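Local coordinates for beta-ketoacyl-[acyl-carrier-protein] synthase FabY (Pseudomonas aeruginosa, PDB 4CW4) that catalyses the condensation of acetyl-CoA with malonyl-ACP to form acetoacetyl-ACP, the primer of fatty acid synthesis, and works as a homodimer, at residues A[428-433]-A[528-534]; A[447-452]-A[509-513]. All coordinates share one frame; numbering follows the deposited sequence.

How the contacts relate
Both contacts belong to the ketosynthase part of the chain, where the parallel strands 434-437, 466-469 and 532-539 carry helices between them. The 447-452/509-513 pair of contact 2 falls, in sequence, between the 428-433 and 528-534 segments of contact 1. The two do not touch: their centres are 23 Å apart and their nearest atoms about 7 Å. Between helix 427-433 and helix 444-461 runs strand 434-437, and shortly after it comes H439, a predicted active-site residue. The side chain of F534 in contact 1 lies about 11 Å from that of H439, and the side chain of R447 in contact 2 about 10 Å.

Contact 1. Residues A[428-433]-A[528-534]; sequences DTVRHA and KPLEVCF
K528 reaches across segment 428-433, and its aliphatic chain can be followed atom by atom. Its CB points toward the helix, and every torsion from chi1 outward is anti, which gives a straight rod. CD passes 3.6 Å from the carbonyl O of H432. CE then rests 3.8 Å from CB of A433, a van der Waals contact with the methyl. At the tip, NZ lies 3.7 Å from CB of H432 and meets OD2 of D428 at 3.3 Å in a salt bridge, a long one between two exposed side chains that cross at a slant.

The backbone supplies the more directional part of the contact. The carbonyl O of A433 accepts the N-H of E531 at 2.8 Å, nearly straight at 172°. It also accepts the V532 N-H at 3.2 Å, more bent but in the carbonyl plane. The carbonyl O of the buried A433 is thus gripped by two donors. The A433 methyl also abuts the carbonyl O of P529 and CG of E531.

One turn earlier in the helix, CG2 of T429 packs 4.0 Å from CB of E531. The carboxylate of E531 turns away from the helix, to S551 OG and R553. V430 CG1 approaches F534 CZ obliquely, a loose apolar contact.

The axis of segment 428-433 stands at 75° to that of strand segment 532-534, 9.1 Å away at closest approach. This strand hydrogen-bonds in parallel to strand 434-437, next along the chain. F534, like V430, faces helix 409-425, whereas C533 touches helix 482-496, so the strand lies between helical layers, as in the thiolase fold. L530, in the loop before the strand, also packs on helix 482-496.

Contact 2. Residues A[447-452]-A[509-513]; sequences RVTESE and ADDVH
R447 and D511 form a bidentate salt bridge between helix 444-461 and a type I beta turn, A509 to V512, in the ketosynthase fold. The grip is side-on: OD1 of D511 receives NE of R447 on its syn lone pair at 2.8 Å, nearly straight (166°), while NH2 meets OD2 at 3.1 Å, on the syn side but out of the carboxylate plane. The guanidinium and carboxylate planes are 45° apart, consistent with the uneven pair of bonds. R447 NH1 turns instead to N358, and a water weakly bridges R447 NH2 and D511 N.

Methyl groups pack around this pair. CB of A509 lies over one guanidinium face, offset toward its rim, CG2 of V448 packs 3.4 Å from CG of D511, and CG2 of V512 makes an apolar contact with CB and CG of R447.

CB of E452 makes a CH-pi contact over one face of the H513 ring, 3.9 Å from its centroid and 23° off the normal. The E452 side chain runs alongside the ring in the same direction and also packs on H608 of the second subunit.

S451 supplies a second direct polar link. Its OG, set between backbone N and carbonyl carbon, donates to O of R447 one turn back and accepts N-H of H513 at 2.9 Å.

Contact 1. Residues A[428-433]-A[528-534]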
ATOM      1  N   ASP A 428      -8.049  37.560   1.938  1.00 18.10           N
ATOM      2  CA  ASP A 428      -8.914  38.051   0.865  1.00 19.56           C
ATOM      3  C   ASP A 428      -8.949  37.071  -0.299  1.00 17.76           C
ATOM      4  O   ASP A 428     -10.021  36.757  -0.825  1.00 18.14           O
ATOM      5  CB  ASP A 428      -8.458  39.426   0.381  1.00 22.62           C
ATOM      6  CG  ASP A 428      -9.351  39.977  -0.720  1.00 26.62           C
ATOM      7  OD1 ASP A 428     -10.489  40.369  -0.408  1.00 28.43           O
ATOM      8  OD2 ASP A 428      -8.919  39.997  -1.893  1.00 28.42           O
ATOM      9  N   THR A 429      -7.781  36.574  -0.697  1.00 16.57           N
ATOM     10  CA  THR A 429      -7.717  35.628  -1.814  1.00 17.00           C
ATOM     11  C   THR A 429      -8.422  34.313  -1.466  1.00 15.70           C
ATOM     12  O   THR A 429      -9.100  33.736  -2.291  1.00 16.77           O
ATOM     13  CB  THR A 429      -6.267  35.391  -2.265  1.00 18.66           C
ATOM     14  OG1 THR A 429      -5.746  36.604  -2.811  1.00 20.44           O
ATOM     15  CG2 THR A 429      -6.202  34.315  -3.338  1.00 18.52           C
ATOM     16  N   VAL A 430      -8.269  33.843  -0.241  1.00 13.88           N
ATOM     17  CA  VAL A 430      -9.003  32.658   0.179  1.00 13.52           C
ATOM     18  C   VAL A 430     -10.517  32.919   0.172  1.00 13.80           C
ATOM     19  O   VAL A 430     -11.295  32.092  -0.299  1.00 14.03           O
ATOM     20  CB  VAL A 430      -8.527  32.167   1.550  1.00 13.77           C
ATOM     21  CG1 VAL A 430      -9.473  31.093   2.115  1.00 14.34           C
ATOM     22  CG2 VAL A 430      -7.118  31.600   1.438  1.00 13.78           C
ATOM     23  N   ARG A 431     -10.931  34.087   0.658  1.00 13.53           N
ATOM     24  CA  ARG A 431     -12.348  34.389   0.749  1.00 13.79           C
ATOM     25  C   ARG A 431     -13.021  34.596  -0.589  1.00 14.58           C
ATOM     26  O   ARG A 431     -14.193  34.293  -0.722  1.00 16.41           O
ATOM     27  CB  ARG A 431     -12.589  35.618   1.629  1.00 15.00           C
ATOM     28  CG  ARG A 431     -12.418  35.312   3.105  1.00 15.78           C
ATOM     29  CD  ARG A 431     -12.465  36.590   3.946  1.00 17.14           C
ATOM     30  NE  ARG A 431     -12.414  36.264   5.367  1.00 18.31           N
ATOM     31  CZ  ARG A 431     -12.168  37.141   6.334  1.00 20.50           C
ATOM     32  NH1 ARG A 431     -11.949  38.428   6.052  1.00 21.89           N
ATOM     33  NH2 ARG A 431     -12.138  36.730   7.592  1.00 21.73           N
ATOM     34  N   HIS A 432     -12.305  35.129  -1.574  1.00 14.75           N
ATOM     35  CA  HIS A 432     -12.945  35.538  -2.815  1.00 15.73           C
ATOM     36  C   HIS A 432     -12.384  34.919  -4.080  1.00 15.56           C
ATOM     37  O   HIS A 432     -12.928  35.132  -5.157  1.00 16.97           O
ATOM     38  CB  HIS A 432     -12.898  37.066  -2.915  1.00 16.94           C
ATOM     39  CG  HIS A 432     -13.552  37.749  -1.764  1.00 18.95           C
ATOM     40  ND1 HIS A 432     -14.915  37.727  -1.568  1.00 20.42           N
ATOM     41  CD2 HIS A 432     -13.031  38.436  -0.721  1.00 20.70           C
ATOM     42  CE1 HIS A 432     -15.209  38.397  -0.469  1.00 21.74           C
ATOM     43  NE2 HIS A 432     -14.084  38.833   0.067  1.00 22.11           N
ATOM     44  N   ALA A 433     -11.334  34.115  -3.954  1.00 13.89           N
ATOM     45  CA  ALA A 433     -10.721  33.500  -5.119  1.00 13.35           C
ATOM     46  C   ALA A 433     -10.253  32.083  -4.830  1.00 12.34           C
ATOM     47  O   ALA A 433      -9.245  31.638  -5.377  1.00 13.47           O
ATOM     48  CB  ALA A 433      -9.571  34.348  -5.619  1.00 13.35           C
ATOM     49  N   LYS A 528     -13.810  37.193 -10.917  1.00 32.58           N
ATOM     50  CA  LYS A 528     -12.468  37.210 -10.356  1.00 30.59           C
ATOM     51  C   LYS A 528     -11.870  35.802 -10.487  1.00 26.32           C
ATOM     52  O   LYS A 528     -12.407  34.855  -9.913  1.00 25.33           O
ATOM     53  CB  LYS A 528     -12.522  37.624  -8.885  1.00 32.91           C
ATOM     54  CG  LYS A 528     -11.165  37.680  -8.197  1.00 35.03           C
ATOM     55  CD  LYS A 528     -11.291  37.991  -6.720  1.00 36.80           C
ATOM     56  CE  LYS A 528      -9.905  38.109  -6.093  1.00 38.48           C
ATOM     57  NZ  LYS A 528      -9.885  38.422  -4.621  1.00 39.36           N
ATOM     58  N   PRO A 529     -10.769  35.652 -11.255  1.00 24.35           N
ATOM     59  CA  PRO A 529     -10.192  34.314 -11.465  1.00 23.00           C
ATOM     60  C   PRO A 529      -9.910  33.582 -10.161  1.00 20.51           C
ATOM     61  O   PRO A 529      -9.460  34.181  -9.195  1.00 20.30           O
ATOM     62  CB  PRO A 529      -8.876  34.600 -12.187  1.00 23.81           C
ATOM     63  CG  PRO A 529      -9.073  35.943 -12.836  1.00 25.17           C
ATOM     64  CD  PRO A 529     -10.009  36.707 -11.958  1.00 24.80           C
ATOM     65  N   LEU A 530     -10.184  32.286 -10.148  1.00 18.39           N
ATOM     66  CA  LEU A 530      -9.905  31.458  -8.989  1.00 16.55           C
ATOM     67  C   LEU A 530      -8.405  31.184  -8.939  1.00 17.02           C
ATOM     68  O   LEU A 530      -7.791  30.875  -9.963  1.00 19.25           O
ATOM     69  CB  LEU A 530     -10.723  30.174  -9.070  1.00 16.32           C
ATOM     70  CG  LEU A 530     -12.222  30.359  -8.896  1.00 16.86           C
ATOM     71  CD1 LEU A 530     -12.981  29.157  -9.442  1.00 17.14           C
ATOM     72  CD2 LEU A 530     -12.559  30.617  -7.443  1.00 17.14           C
ATOM     73  N   GLU A 531      -7.819  31.327  -7.752  1.00 15.34           N
ATOM     74  CA  GLU A 531      -6.368  31.268  -7.573  1.00 14.94           C
ATOM     75  C   GLU A 531      -5.924  30.111  -6.702  1.00 13.27           C
ATOM     76  O   GLU A 531      -4.762  29.752  -6.730  1.00 13.56           O
ATOM     77  CB  GLU A 531      -5.830  32.563  -6.949  1.00 17.13           C
ATOM     78  CG  GLU A 531      -6.227  33.855  -7.673  1.00 20.22           C
ATOM     79  CD  GLU A 531      -5.538  34.059  -9.010  1.00 21.88           C
ATOM     80  OE1 GLU A 531      -4.886  33.134  -9.532  1.00 22.59           O
ATOM     81  OE2 GLU A 531      -5.675  35.175  -9.558  1.00 23.69           O
ATOM     82  N   VAL A 532      -6.848  29.555  -5.924  1.00 12.14           N
ATOM     83  CA  VAL A 532      -6.523  28.497  -4.979  1.00 11.73           C
ATOM     84  C   VAL A 532      -7.611  27.442  -5.001  1.00 11.41           C
ATOM     85  O   VAL A 532      -8.786  27.776  -4.973  1.00 12.41           O
ATOM     86  CB  VAL A 532      -6.431  29.052  -3.558  1.00 12.84           C
ATOM     87  CG1 VAL A 532      -6.197  27.923  -2.519  1.00 13.60           C
ATOM     88  CG2 VAL A 532      -5.346  30.101  -3.483  1.00 14.35           C
ATOM     89  N   CYS A 533      -7.205  26.167  -5.039  1.00 10.11           N
ATOM     90  CA  CYS A 533      -8.153  25.070  -4.903  1.00 11.46           C
ATOM     91  C   CYS A 533      -7.803  24.203  -3.703  1.00 11.56           C
ATOM     92  O   CYS A 533      -6.631  23.839  -3.501  1.00 12.56           O
ATOM     93  CB  CYS A 533      -8.163  24.180  -6.142  1.00 12.01           C
ATOM     94  SG  CYS A 533      -9.425  22.881  -6.065  1.00 13.19           S
ATOM     95  N   PHE A 534      -8.828  23.871  -2.926  1.00 10.72           N
ATOM     96  CA  PHE A 534      -8.720  22.891  -1.858  1.00 10.42           C
ATOM     97  C   PHE A 534      -9.290  21.569  -2.362  1.00  9.71           C
ATOM     98  O   PHE A 534     -10.488  21.469  -2.675  1.00 11.02           O
ATOM     99  CB  PHE A 534      -9.491  23.382  -0.647  1.00 11.24           C
ATOM    100  CG  PHE A 534      -8.990  24.704  -0.137  1.00 10.78           C
ATOM    101  CD1 PHE A 534      -7.812  24.771   0.566  1.00 11.86           C
ATOM    102  CD2 PHE A 534      -9.678  25.871  -0.391  1.00 10.98           C
ATOM    103  CE1 PHE A 534      -7.333  25.964   1.027  1.00 11.42           C
ATOM    104  CE2 PHE A 534      -9.197  27.074   0.059  1.00 11.61           C
ATOM    105  CZ  PHE A 534      -8.022  27.124   0.771  1.00 11.47           C
TER

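Contact 2. Residues A[447-452]-A[509-513]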
ATOM      1  N   ARG A 447     -23.053  13.695   1.604  1.00  9.32           N
ATOM      2  CA  ARG A 447     -23.567  15.015   1.230  1.00  9.64           C
ATOM      3  C   ARG A 447     -23.838  15.859   2.461  1.00 10.53           C
ATOM      4  O   ARG A 447     -23.619  17.058   2.446  1.00 11.28           O
ATOM      5  CB  ARG A 447     -24.812  14.887   0.335  1.00 10.02           C
ATOM      6  CG  ARG A 447     -26.068  14.437   1.050  1.00 10.35           C
ATOM      7  CD  ARG A 447     -27.188  14.117   0.068  1.00 11.40           C
ATOM      8  NE  ARG A 447     -28.469  13.958   0.760  1.00 12.53           N
ATOM      9  CZ  ARG A 447     -29.402  13.044   0.491  1.00 14.34           C
ATOM     10  NH1 ARG A 447     -29.230  12.152  -0.465  1.00 16.62           N
ATOM     11  NH2 ARG A 447     -30.514  13.032   1.191  1.00 14.94           N
ATOM     12  N   VAL A 448     -24.284  15.212   3.534  1.00 10.47           N
ATOM     13  CA  VAL A 448     -24.514  15.909   4.800  1.00 10.58           C
ATOM     14  C   VAL A 448     -23.189  16.176   5.538  1.00 11.13           C
ATOM     15  O   VAL A 448     -22.874  17.327   5.872  1.00 11.98           O
ATOM     16  CB  VAL A 448     -25.491  15.118   5.711  1.00 11.74           C
ATOM     17  CG1 VAL A 448     -25.566  15.736   7.114  1.00 12.33           C
ATOM     18  CG2 VAL A 448     -26.864  15.071   5.077  1.00 12.40           C
ATOM     19  N   THR A 449     -22.419  15.118   5.793  1.00 11.25           N
ATOM     20  CA  THR A 449     -21.213  15.290   6.600  1.00 11.34           C
ATOM     21  C   THR A 449     -20.159  16.186   5.946  1.00 10.71           C
ATOM     22  O   THR A 449     -19.531  16.990   6.627  1.00 12.01           O
ATOM     23  CB  THR A 449     -20.563  13.951   6.997  1.00 12.51           C
ATOM     24  OG1 THR A 449     -20.208  13.190   5.832  1.00 13.98           O
ATOM     25  CG2 THR A 449     -21.494  13.175   7.835  1.00 12.26           C
ATOM     26  N   GLU A 450     -19.969  16.068   4.634  1.00 10.52           N
ATOM     27  CA  GLU A 450     -18.984  16.900   3.959  1.00 10.14           C
ATOM     28  C   GLU A 450     -19.443  18.338   3.865  1.00  9.77           C
ATOM     29  O   GLU A 450     -18.655  19.250   4.085  1.00 10.46           O
ATOM     30  CB  GLU A 450     -18.605  16.373   2.575  1.00  9.82           C
ATOM     31  CG  GLU A 450     -17.406  17.140   2.020  1.00 10.42           C
ATOM     32  CD  GLU A 450     -16.899  16.712   0.650  1.00 10.48           C
ATOM     33  OE1 GLU A 450     -17.630  16.047  -0.115  1.00  9.98           O
ATOM     34  OE2 GLU A 450     -15.768  17.111   0.298  1.00  9.77           O
ATOM     35  N   SER A 451     -20.699  18.567   3.526  1.00 10.42           N
ATOM     36  CA  SER A 451     -21.161  19.946   3.458  1.00 11.66           C
ATOM     37  C   SER A 451     -21.096  20.623   4.827  1.00 12.00           C
ATOM     38  O   SER A 451     -20.766  21.800   4.918  1.00 12.78           O
ATOM     39  CB  SER A 451     -22.562  20.038   2.848  1.00 11.95           C
ATOM     40  OG  SER A 451     -23.571  19.482   3.680  1.00 11.05           O
ATOM     41  N   GLU A 452     -21.379  19.882   5.889  1.00 11.72           N
ATOM     42  CA  GLU A 452     -21.281  20.455   7.226  1.00 12.59           C
ATOM     43  C   GLU A 452     -19.840  20.860   7.545  1.00 12.20           C
ATOM     44  O   GLU A 452     -19.612  21.928   8.098  1.00 13.14           O
ATOM     45  CB  GLU A 452     -21.809  19.492   8.283  1.00 15.10           C
ATOM     46  CG  GLU A 452     -21.700  20.059   9.667  1.00 19.18           C
ATOM     47  CD  GLU A 452     -22.568  19.334  10.665  1.00 24.27           C
ATOM     48  OE1 GLU A 452     -23.012  18.209  10.371  1.00 26.91           O
ATOM     49  OE2 GLU A 452     -22.805  19.906  11.748  1.00 27.31           O
ATOM     50  N   ALA A 509     -29.768  18.361  -2.433  1.00 11.44           N
ATOM     51  CA  ALA A 509     -30.677  17.727  -1.482  1.00 12.32           C
ATOM     52  C   ALA A 509     -31.008  18.645  -0.308  1.00 11.85           C
ATOM     53  O   ALA A 509     -30.170  19.439   0.138  1.00 11.90           O
ATOM     54  CB  ALA A 509     -30.117  16.391  -0.974  1.00 12.05           C
ATOM     55  N   ASP A 510     -32.227  18.497   0.209  1.00 12.37           N
ATOM     56  CA  ASP A 510     -32.713  19.358   1.276  1.00 13.65           C
ATOM     57  C   ASP A 510     -31.877  19.308   2.549  1.00 13.60           C
ATOM     58  O   ASP A 510     -31.894  20.254   3.315  1.00 15.89           O
ATOM     59  CB  ASP A 510     -34.158  18.999   1.625  1.00 15.19           C
ATOM     60  CG  ASP A 510     -35.104  19.216   0.471  1.00 17.51           C
ATOM     61  OD1 ASP A 510     -35.509  20.376   0.273  1.00 19.30           O
ATOM     62  OD2 ASP A 510     -35.426  18.231  -0.238  1.00 18.34           O
ATOM     63  N   ASP A 511     -31.144  18.221   2.781  1.00 12.76           N
ATOM     64  CA  ASP A 511     -30.384  18.087   4.027  1.00 12.90           C
ATOM     65  C   ASP A 511     -28.938  18.561   3.914  1.00 12.54           C
ATOM     66  O   ASP A 511     -28.179  18.469   4.868  1.00 14.29           O
ATOM     67  CB  ASP A 511     -30.467  16.662   4.598  1.00 13.36           C
ATOM     68  CG  ASP A 511     -29.944  15.591   3.647  1.00 13.18           C
ATOM     69  OD1 ASP A 511     -29.321  15.941   2.617  1.00 13.82           O
ATOM     70  OD2 ASP A 511     -30.147  14.382   3.967  1.00 13.90           O
ATOM     71  N   VAL A 512     -28.544  19.068   2.747  1.00 11.58           N
ATOM     72  CA  VAL A 512     -27.189  19.557   2.573  1.00 12.09           C
ATOM     73  C   VAL A 512     -27.042  20.929   3.241  1.00 12.42           C
ATOM     74  O   VAL A 512     -27.925  21.780   3.140  1.00 13.33           O
ATOM     75  CB  VAL A 512     -26.847  19.634   1.089  1.00 11.72           C
ATOM     76  CG1 VAL A 512     -25.547  20.399   0.858  1.00 12.46           C
ATOM     77  CG2 VAL A 512     -26.759  18.214   0.497  1.00 12.14           C
ATOM     78  N   HIS A 513     -25.916  21.138   3.913  1.00 12.49           N
ATOM     79  CA  HIS A 513     -25.636  22.408   4.591  1.00 12.83           C
ATOM     80  C   HIS A 513     -25.030  23.388   3.579  1.00 14.94           C
ATOM     81  O   HIS A 513     -23.918  23.171   3.105  1.00 17.69           O
ATOM     82  CB  HIS A 513     -24.650  22.184   5.735  1.00 13.60           C
ATOM     83  CG  HIS A 513     -25.160  21.290   6.818  1.00 14.57           C
ATOM     84  ND1 HIS A 513     -24.829  21.477   8.146  1.00 15.96           N
ATOM     85  CD2 HIS A 513     -25.945  20.188   6.782  1.00 15.32           C
ATOM     86  CE1 HIS A 513     -25.389  20.533   8.876  1.00 15.98           C
ATOM     87  NE2 HIS A 513     -26.070  19.737   8.076  1.00 16.35           N
TER
HETATM   88  O   HOH W   1     -32.481  15.499   1.939  1.00 25.06           O